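PDB 5KTC: FdhC, which transfers a 3-hydroxybutanoyl group from coenzyme A to the amino group of a dTDP-linked 3-amino-3,6-dideoxy-D-galactose, as a sugar N-acyltransferase of the GNAT superfamily. Local coordinates for residues F66-S71 / G95-N100; N9-R14 / H102-A107. One frame throughout, in Å; residues are numbered along the deposited sequence.

Contact 1: F66-S71 / G95-N100; sequences FIIFRS and GSWILN. With FUH ([[(2~{R},3~{S},5~{R})-5-[5-methyl-2,4-bis(oxidanylidene)pyrimidin-1-yl]-3-oxidanyl-oxolan-2-yl]methoxy-oxidanyl-phosphoryl] [(2~{R},3~{R},4~{S},5~{R},6~{R})-6-methyl-3,5-bis(oxidanyl)-4-[[(3~{R})-3-oxidanylbutanoyl]amino]oxan-2-yl] hydrogen phosphate), chain C.
I68 meets L99 and W97 across the central mixed sheet of the GNAT fold, where strands 63-70 and 91-99 are second neighbours with strand 75-86 lying between them. No hydrogen bond joins the two segments; their axes run nearly parallel, 22° apart, with a closest approach of 8.7 Å, and side chains reach over the intervening strand. Along 66-71 the side chains of F66 and I67 touch L15 and R14 of strand 11-15. I68 then carries the contact. Its CG1 branch stands anti to the carbonyl carbon (chi1 -55°) and extends to CD1, which comes to 3.6 Å from CD2 of L99, the two side chains meeting at about a right angle. The same methyl lies near the plane of the indole at its five-membered edge, 4.4 Å from W97 CD1, a looser touch. S111 of helix 107-122 also lies against I68 and hydrogen-bonds W97 NE1, so helix and sheet close over the same apolar patch. Beyond I68, F69 meets the ring of Y12 and R70 forms a salt bridge with D72.

The backbone of 95-100 also faces both ligands. W97 O and L99 N hydrogen-bond the pantetheine arm of coenzyme A, the backbone pairing by which this strand holds the cofactor in GNAT enzymes. At its beginning the strand meets the sugar product FUH: S96 N donates to the sugar hydroxyl O5 at 3.0 Å, W97 N makes a weak bond to the acyl carbonyl O1, and S96 OG, also bonded to R81, makes a short hydrogen bond of 2.5 Å to the phosphate oxygen O8.

Contact 2: N9-R14 / H102-A107; sequences NTTYLR and HKTKYA. With COA (coenzyme A), chain D.
The hydroxyl of T10 is gripped from two directions: T104 OG1 donates a hydrogen bond to T10 OG1 over 2.8 Å, and a water donates to the same oxygen. That water accepts from Y106 N at 3.0 Å, so T10 is tied to the loop 102-107 both directly and through a bridge. The two threonine side chains slide past one another in opposite directions. In T104 a chi1 of 53° sets OG1 between the backbone N and the carbonyl carbon and leaves CG2 alongside T10, 3.8 Å from T10 CB.

One residue on, T11 supplies the apolar half: its CG2 packs 3.8 Å from A107 CB, while its own hydroxyl bonds to E110, which also takes the backbone NH of T10. The strand 11-15 is thereby joined to the first turn of helix 107-122, whose N-cap position is held by Y106. A type I turn from T104 to A107, closed by A107 N to T104 O, leads into that helix.

The loop sends its longer side chains to coenzyme A. K105, bent at its last torsion, sends NZ to O7A of the 3'-phosphate. Y106 puts its edge to the ribose, CD1 lying 3.3 Å from O4B, and CG of K105 covers one face of the ring. K103 extends beyond CG and donates from NZ to the pyrophosphate oxygen O4A at 2.7 Å, in keeping with the place of this loop in the GNAT fold: it joins the strand that holds the pantetheine arm to the next helix and forms the pyrophosphate-binding site.

In the fold
The two contacts lie with centres about 8 Å apart and touch directly: R70 NH1 hydrogen-bonds H102 O, and F69 N hydrogen-bonds Y12 O, where strands 63-70 and 11-15 run as antiparallel neighbours in the sheet. In chain order the segments come as 9-14, 66-71, 95-100 and 102-107, so that contact 1 falls wholly between the two halves of contact 2. Contact 1 spans the sheet interior, while contact 2 joins its edge strand to the loop before helix 107-122. Because 95-100 runs almost directly into 102-107, one continuous piece of chain lines coenzyme A from its pantetheine arm to its 3'-phosphate.

Contact 1: F66-S71 / G95-N100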
loop_
_atom_site.group_PDB
_atom_site.type_symbol
_atom_site.label_atom_id
_atom_site.label_comp_id
_atom_site.label_asym_id
_atom_site.label_seq_id
_atom_site.Cartn_x
_atom_site.Cartn_y
_atom_site.Cartn_z
ATOM N N PHE A 66 3.937 -6.574 0.627
ATOM C CA PHE A 66 3.147 -7.059 1.753
ATOM C C PHE A 66 1.808 -7.660 1.351
ATOM O O PHE A 66 1.164 -7.199 0.417
ATOM C CB PHE A 66 2.848 -5.923 2.754
ATOM C CG PHE A 66 4.083 -5.247 3.303
ATOM C CD1 PHE A 66 4.679 -4.237 2.616
ATOM C CD2 PHE A 66 4.588 -5.598 4.528
ATOM C CE1 PHE A 66 5.812 -3.604 3.065
ATOM C CE2 PHE A 66 5.727 -5.004 5.022
ATOM C CZ PHE A 66 6.351 -3.979 4.300
ATOM N N ILE A 67 1.423 -8.705 2.075
ATOM C CA ILE A 67 0.040 -9.150 2.111
ATOM C C ILE A 67 -0.661 -8.321 3.211
ATOM O O ILE A 67 -0.062 -8.104 4.261
ATOM C CB ILE A 67 -0.101 -10.636 2.462
ATOM C CG1 ILE A 67 0.743 -11.495 1.530
ATOM C CG2 ILE A 67 -1.556 -11.034 2.456
ATOM C CD1 ILE A 67 0.385 -11.397 0.051
ATOM N N ILE A 68 -1.868 -7.873 2.885
ATOM C CA ILE A 68 -2.738 -7.176 3.790
ATOM C C ILE A 68 -3.690 -8.226 4.360
ATOM O O ILE A 68 -4.311 -8.974 3.581
ATOM C CB ILE A 68 -3.541 -6.069 3.108
ATOM C CG1 ILE A 68 -2.641 -5.056 2.359
ATOM C CG2 ILE A 68 -4.397 -5.368 4.168
ATOM C CD1 ILE A 68 -3.423 -4.059 1.506
ATOM N N PHE A 69 -3.844 -8.248 5.684
ATOM C CA PHE A 69 -4.684 -9.230 6.395
ATOM C C PHE A 69 -5.754 -8.508 7.181
ATOM O O PHE A 69 -5.499 -7.421 7.638
ATOM C CB PHE A 69 -3.864 -10.055 7.398
ATOM C CG PHE A 69 -3.122 -11.190 6.781
ATOM C CD1 PHE A 69 -1.803 -11.001 6.269
ATOM C CD2 PHE A 69 -3.730 -12.457 6.702
ATOM C CE1 PHE A 69 -1.127 -12.078 5.687
ATOM C CE2 PHE A 69 -3.051 -13.506 6.110
ATOM C CZ PHE A 69 -1.754 -13.314 5.606
ATOM N N ARG A 70 -6.925 -9.126 7.318
ATOM C CA ARG A 70 -7.882 -8.676 8.324
ATOM C C ARG A 70 -7.597 -9.341 9.686
ATOM O O ARG A 70 -7.360 -10.561 9.799
ATOM C CB ARG A 70 -9.310 -8.709 7.848
ATOM C CG ARG A 70 -9.940 -10.018 7.659
ATOM C CD ARG A 70 -11.312 -9.854 7.080
ATOM N NE ARG A 70 -12.237 -9.424 8.137
ATOM C CZ ARG A 70 -13.407 -8.851 7.933
ATOM N NH1 ARG A 70 -13.799 -8.520 6.710
ATOM N NH2 ARG A 70 -14.167 -8.534 8.986
ATOM N N SER A 71 -7.504 -8.474 10.696
ATOM C CA SER A 71 -7.137 -8.834 12.042
ATOM C C SER A 71 -8.096 -9.773 12.761
ATOM O O SER A 71 -7.651 -10.500 13.610
ATOM C CB SER A 71 -7.099 -7.576 12.916
ATOM O OG SER A 71 -6.125 -6.702 12.388
ATOM N N GLY A 95 2.360 1.181 -4.526
ATOM C CA GLY A 95 1.324 0.706 -5.417
ATOM C C GLY A 95 1.114 -0.775 -5.264
ATOM O O GLY A 95 1.155 -1.312 -4.132
ATOM N N SER A 96 0.871 -1.463 -6.381
ATOM C CA SER A 96 0.337 -2.825 -6.330
ATOM C C SER A 96 -0.775 -2.994 -5.279
ATOM O O SER A 96 -0.820 -3.998 -4.530
ATOM C CB SER A 96 1.423 -3.892 -6.168
ATOM O OG SER A 96 2.499 -3.763 -7.077
ATOM N N TRP A 97 -1.652 -2.007 -5.226
ATOM C CA TRP A 97 -2.491 -1.795 -4.044
ATOM C C TRP A 97 -3.845 -2.359 -4.409
ATOM O O TRP A 97 -4.569 -1.791 -5.269
ATOM C CB TRP A 97 -2.625 -0.348 -3.757
ATOM C CG TRP A 97 -3.340 -0.001 -2.483
ATOM C CD1 TRP A 97 -3.339 -0.687 -1.309
ATOM C CD2 TRP A 97 -4.119 1.181 -2.270
ATOM N NE1 TRP A 97 -4.081 0.014 -0.368
ATOM C CE2 TRP A 97 -4.549 1.165 -0.928
ATOM C CE3 TRP A 97 -4.495 2.251 -3.096
ATOM C CZ2 TRP A 97 -5.361 2.143 -0.396
ATOM C CZ3 TRP A 97 -5.313 3.261 -2.562
ATOM C CH2 TRP A 97 -5.709 3.201 -1.200
ATOM N N ILE A 98 -4.181 -3.480 -3.780
ATOM C CA ILE A 98 -5.378 -4.231 -4.128
ATOM C C ILE A 98 -6.044 -4.743 -2.858
ATOM O O ILE A 98 -5.378 -5.272 -1.971
ATOM C CB ILE A 98 -5.122 -5.437 -5.035
ATOM C CG1 ILE A 98 -4.214 -5.086 -6.243
ATOM C CG2 ILE A 98 -6.447 -5.911 -5.579
ATOM C CD1 ILE A 98 -3.565 -6.226 -6.964
ATOM N N LEU A 99 -7.356 -4.549 -2.778
ATOM C CA LEU A 99 -8.149 -5.122 -1.667
ATOM C C LEU A 99 -9.352 -5.902 -2.247
ATOM O O LEU A 99 -10.023 -5.379 -3.137
ATOM C CB LEU A 99 -8.637 -4.005 -0.769
ATOM C CG LEU A 99 -7.581 -3.345 0.129
ATOM C CD1 LEU A 99 -8.174 -2.126 0.788
ATOM C CD2 LEU A 99 -7.021 -4.279 1.200
ATOM N N ASN A 100 -9.629 -7.095 -1.726
ATOM C CA ASN A 100 -10.718 -7.916 -2.316
ATOM C C ASN A 100 -12.001 -7.692 -1.530
ATOM O O ASN A 100 -12.019 -6.893 -0.582
ATOM C CB ASN A 100 -10.339 -9.408 -2.368
ATOM C CG ASN A 100 -10.135 -10.044 -1.006
ATOM O OD1 ASN A 100 -10.638 -9.606 0.013
ATOM N ND2 ASN A 100 -9.314 -11.096 -0.988
HETATM O O1 FUH C . -1.257 0.862 -7.073
HETATM C C1 FUH C . -0.874 1.908 -7.586
HETATM C C2 FUH C . -0.752 3.188 -6.829
HETATM C C3 FUH C . -1.642 3.227 -5.614
HETATM O O2 FUH C . -2.943 3.786 -5.928
HETATM C C4 FUH C . -1.053 4.116 -4.549
HETATM N N1 FUH C . -0.483 1.975 -8.921
HETATM C C5 FUH C . -0.234 0.743 -9.678
HETATM C C6 FUH C . -0.881 0.802 -11.074
HETATM O O3 FUH C . -0.393 1.911 -11.699
HETATM C C7 FUH C . -0.495 -0.350 -11.973
HETATM C C8 FUH C . -0.888 -0.167 -13.459
HETATM O O4 FUH C . 0.930 -0.548 -11.953
HETATM C C9 FUH C . 1.263 0.533 -9.819
HETATM O O5 FUH C . 1.889 0.263 -8.557
HETATM C C10 FUH C . 1.525 -0.659 -10.649
HETATM O O6 FUH C . 0.985 -1.778 -9.963
HETATM P P1 FUH C . 1.320 -3.253 -10.379
HETATM O O7 FUH C . 0.491 -3.728 -11.514
HETATM O O8 FUH C . 1.034 -4.056 -9.110
HETATM O O9 FUH C . 2.889 -3.466 -10.539
HETATM P P2 FUH C . 3.886 -3.195 -11.760
HETATM O O10 FUH C . 5.023 -2.397 -11.221
HETATM O O11 FUH C . 3.078 -2.486 -12.839
HETATM O O12 FUH C . 4.277 -4.680 -12.087
HETATM C C11 FUH C . 5.511 -4.962 -12.756
HETATM C C12 FUH C . 5.338 -6.241 -13.535
HETATM C C13 FUH C . 4.030 -6.301 -14.352
HETATM O O13 FUH C . 4.201 -7.017 -15.588
HETATM C C14 FUH C . 3.083 -7.146 -13.510
HETATM C C15 FUH C . 4.054 -8.073 -12.821
HETATM O O14 FUH C . 5.301 -7.355 -12.637
HETATM N N2 FUH C . 3.710 -8.489 -11.444
HETATM C C16 FUH C . 3.662 -7.584 -10.427
HETATM C C17 FUH C . 3.400 -8.008 -9.124
HETATM C C18 FUH C . 3.352 -7.043 -7.959
HETATM C C19 FUH C . 3.155 -9.402 -8.928
HETATM O O15 FUH C . 2.958 -9.847 -7.724
HETATM N N3 FUH C . 3.209 -10.272 -9.947
HETATM C C20 FUH C . 3.524 -9.816 -11.164
HETATM O O16 FUH C . 3.549 -10.673 -12.169
#

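Contact 2: N9-R14 / H102-A107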
loop_
_atom_site.group_PDB
_atom_site.type_symbol
_atom_site.label_atom_id
_atom_site.label_comp_id
_atom_site.label_asym_id
_atom_site.label_seq_id
_atom_site.Cartn_x
_atom_site.Cartn_y
_atom_site.Cartn_z
ATOM N N ASN A 9 -5.987 -0.736 13.118
ATOM C CA ASN A 9 -7.155 -1.210 13.842
ATOM C C ASN A 9 -7.807 -2.501 13.401
ATOM O O ASN A 9 -8.213 -3.304 14.225
ATOM C CB ASN A 9 -8.222 -0.136 13.822
ATOM C CG ASN A 9 -8.369 0.541 15.144
ATOM O OD1 ASN A 9 -7.540 0.394 16.065
ATOM N ND2 ASN A 9 -9.449 1.261 15.275
ATOM N N THR A 10 -8.019 -2.636 12.116
ATOM C CA THR A 10 -8.723 -3.763 11.587
ATOM C C THR A 10 -7.894 -4.582 10.655
ATOM O O THR A 10 -8.387 -5.582 10.214
ATOM C CB THR A 10 -10.039 -3.405 10.930
ATOM O OG1 THR A 10 -9.854 -2.755 9.648
ATOM C CG2 THR A 10 -10.943 -2.531 11.915
ATOM N N THR A 11 -6.668 -4.155 10.388
ATOM C CA THR A 11 -5.784 -4.849 9.431
ATOM C C THR A 11 -4.364 -4.899 9.925
ATOM O O THR A 11 -4.006 -4.200 10.860
ATOM C CB THR A 11 -5.773 -4.140 8.052
ATOM O OG1 THR A 11 -5.427 -2.778 8.276
ATOM C CG2 THR A 11 -7.131 -4.218 7.329
ATOM N N TYR A 12 -3.537 -5.748 9.278
ATOM C CA TYR A 12 -2.133 -5.794 9.508
ATOM C C TYR A 12 -1.456 -6.253 8.237
ATOM O O TYR A 12 -2.119 -6.777 7.336
ATOM C CB TYR A 12 -1.755 -6.716 10.658
ATOM C CG TYR A 12 -2.106 -8.168 10.537
ATOM C CD1 TYR A 12 -3.338 -8.654 10.969
ATOM C CD2 TYR A 12 -1.224 -9.069 9.996
ATOM C CE1 TYR A 12 -3.652 -9.994 10.914
ATOM C CE2 TYR A 12 -1.545 -10.424 9.918
ATOM C CZ TYR A 12 -2.768 -10.901 10.346
ATOM O OH TYR A 12 -3.148 -12.249 10.196
ATOM N N LEU A 13 -0.183 -5.974 8.147
ATOM C CA LEU A 13 0.619 -6.295 6.956
ATOM C C LEU A 13 1.743 -7.191 7.357
ATOM O O LEU A 13 2.334 -7.002 8.389
ATOM C CB LEU A 13 1.266 -5.045 6.330
ATOM C CG LEU A 13 0.448 -3.831 5.854
ATOM C CD1 LEU A 13 1.108 -2.989 4.780
ATOM C CD2 LEU A 13 -0.981 -4.056 5.521
ATOM N N ARG A 14 2.133 -8.086 6.458
ATOM C CA ARG A 14 3.378 -8.856 6.620
ATOM C C ARG A 14 4.029 -9.121 5.300
ATOM O O ARG A 14 3.319 -9.159 4.262
ATOM C CB ARG A 14 3.138 -10.136 7.409
ATOM C CG ARG A 14 2.307 -11.179 6.670
ATOM C CD ARG A 14 2.973 -12.567 6.676
ATOM N NE ARG A 14 2.130 -13.531 6.005
ATOM C CZ ARG A 14 2.114 -13.807 4.706
ATOM N NH1 ARG A 14 2.983 -13.232 3.877
ATOM N NH2 ARG A 14 1.228 -14.698 4.237
ATOM N N HIS A 102 -13.458 -9.289 0.787
ATOM C CA HIS A 102 -13.442 -9.651 2.235
ATOM C C HIS A 102 -12.717 -8.605 3.052
ATOM O O HIS A 102 -12.576 -8.753 4.233
ATOM C CB HIS A 102 -12.851 -11.065 2.489
ATOM C CG HIS A 102 -13.077 -11.615 3.887
ATOM N ND1 HIS A 102 -14.282 -11.543 4.560
ATOM C CD2 HIS A 102 -12.240 -12.298 4.707
ATOM C CE1 HIS A 102 -14.160 -12.097 5.750
ATOM N NE2 HIS A 102 -12.931 -12.565 5.866
ATOM N N LYS A 103 -12.315 -7.504 2.428
ATOM C CA LYS A 103 -11.647 -6.432 3.099
ATOM C C LYS A 103 -12.535 -5.873 4.221
ATOM O O LYS A 103 -13.762 -5.875 4.110
ATOM C CB LYS A 103 -11.313 -5.277 2.088
ATOM C CG LYS A 103 -12.565 -4.552 1.543
ATOM C CD LYS A 103 -12.300 -3.528 0.471
ATOM C CE LYS A 103 -13.615 -2.932 -0.063
ATOM N NZ LYS A 103 -13.402 -2.147 -1.309
ATOM N N THR A 104 -11.919 -5.365 5.255
ATOM C CA THR A 104 -12.649 -4.575 6.213
ATOM C C THR A 104 -12.997 -3.236 5.579
ATOM O O THR A 104 -12.396 -2.834 4.561
ATOM C CB THR A 104 -11.850 -4.296 7.478
ATOM O OG1 THR A 104 -10.609 -3.747 7.100
ATOM C CG2 THR A 104 -11.569 -5.560 8.266
ATOM N N LYS A 105 -13.985 -2.567 6.168
ATOM C CA LYS A 105 -14.590 -1.366 5.554
ATOM C C LYS A 105 -13.546 -0.274 5.240
ATOM O O LYS A 105 -13.565 0.305 4.145
ATOM C CB LYS A 105 -15.621 -0.761 6.482
ATOM C CG LYS A 105 -16.465 0.302 5.819
ATOM C CD LYS A 105 -17.657 0.615 6.720
ATOM C CE LYS A 105 -18.487 1.778 6.179
ATOM N NZ LYS A 105 -19.104 1.513 4.844
ATOM N N TYR A 106 -12.686 -0.036 6.226
ATOM C CA TYR A 106 -11.709 1.013 6.180
ATOM C C TYR A 106 -10.298 0.480 5.906
ATOM O O TYR A 106 -9.342 1.196 6.138
ATOM C CB TYR A 106 -11.740 1.869 7.497
ATOM C CG TYR A 106 -13.124 2.489 7.710
ATOM C CD1 TYR A 106 -13.660 3.359 6.768
ATOM C CD2 TYR A 106 -13.911 2.175 8.822
ATOM C CE1 TYR A 106 -14.944 3.891 6.913
ATOM C CE2 TYR A 106 -15.203 2.702 8.963
ATOM C CZ TYR A 106 -15.702 3.556 8.025
ATOM O OH TYR A 106 -16.980 4.080 8.134
ATOM N N ALA A 107 -10.171 -0.750 5.422
ATOM C CA ALA A 107 -8.838 -1.293 5.072
ATOM C C ALA A 107 -8.010 -0.376 4.169
ATOM O O ALA A 107 -6.767 -0.337 4.260
ATOM C CB ALA A 107 -9.010 -2.634 4.372
HETATM N N1A COA D . -10.984 9.669 5.533
HETATM C C2A COA D . -12.016 8.945 6.025
HETATM N N3A COA D . -12.589 7.949 5.345
HETATM C C4A COA D . -12.067 7.595 4.181
HETATM C C5A COA D . -10.906 8.317 3.603
HETATM C C6A COA D . -10.374 9.419 4.368
HETATM N N6A COA D . -9.342 10.136 3.930
HETATM N N7A COA D . -10.618 7.742 2.444
HETATM C C8A COA D . -11.514 6.748 2.266
HETATM N N9A COA D . -12.385 6.674 3.308
HETATM C C1B COA D . -13.483 5.699 3.487
HETATM C C2B COA D . -14.250 5.544 2.168
HETATM O O2B COA D . -15.288 6.525 1.999
HETATM C C3B COA D . -14.734 4.138 2.253
HETATM O O3B COA D . -15.857 4.126 3.140
HETATM P P3B COA D . -17.342 3.910 2.562
HETATM O O7A COA D . -17.538 2.407 2.797
HETATM O O8A COA D . -17.976 4.816 3.579
HETATM O O9A COA D . -17.341 4.343 1.117
HETATM C C4B COA D . -13.591 3.421 2.936
HETATM O O4B COA D . -12.940 4.400 3.762
HETATM C C5B COA D . -12.673 2.697 1.972
HETATM O O5B COA D . -12.142 3.605 1.032
HETATM P P1A COA D . -12.405 3.382 -0.511
HETATM O O1A COA D . -11.933 4.621 -1.241
HETATM O O2A COA D . -13.715 2.719 -0.837
HETATM O O3A COA D . -11.289 2.313 -0.991
HETATM P P2A COA D . -11.388 0.831 -1.458
HETATM O O4A COA D . -11.903 -0.110 -0.402
HETATM O O5A COA D . -12.056 0.711 -2.816
HETATM O O6A COA D . -9.851 0.440 -1.642
HETATM C CBP COA D . -8.386 0.045 -3.549
HETATM C CCP COA D . -9.115 1.082 -2.678
HETATM C CDP COA D . -7.683 0.810 -4.642
HETATM C CEP COA D . -7.365 -0.727 -2.719
HETATM C CAP COA D . -9.426 -0.942 -4.133
HETATM O OAP COA D . -10.517 -0.112 -4.654
HETATM C C9P COA D . -8.885 -1.867 -5.146
HETATM O O9P COA D . -8.274 -2.934 -4.920
HETATM N N8P COA D . -9.093 -1.454 -6.413
HETATM C C7P COA D . -8.617 -2.219 -7.503
HETATM C C6P COA D . -7.123 -2.242 -7.704
HETATM C C5P COA D . -6.634 -0.850 -8.015
HETATM O O5P COA D . -7.198 -0.200 -8.912
HETATM N N4P COA D . -5.644 -0.394 -7.274
HETATM C C3P COA D . -5.166 0.988 -7.382
HETATM C C2P COA D . -4.284 1.211 -8.626
HETATM S S1P COA D . -3.973 3.005 -8.817
HETATM O O HOH W 1 -12.403 -1.160 8.944
#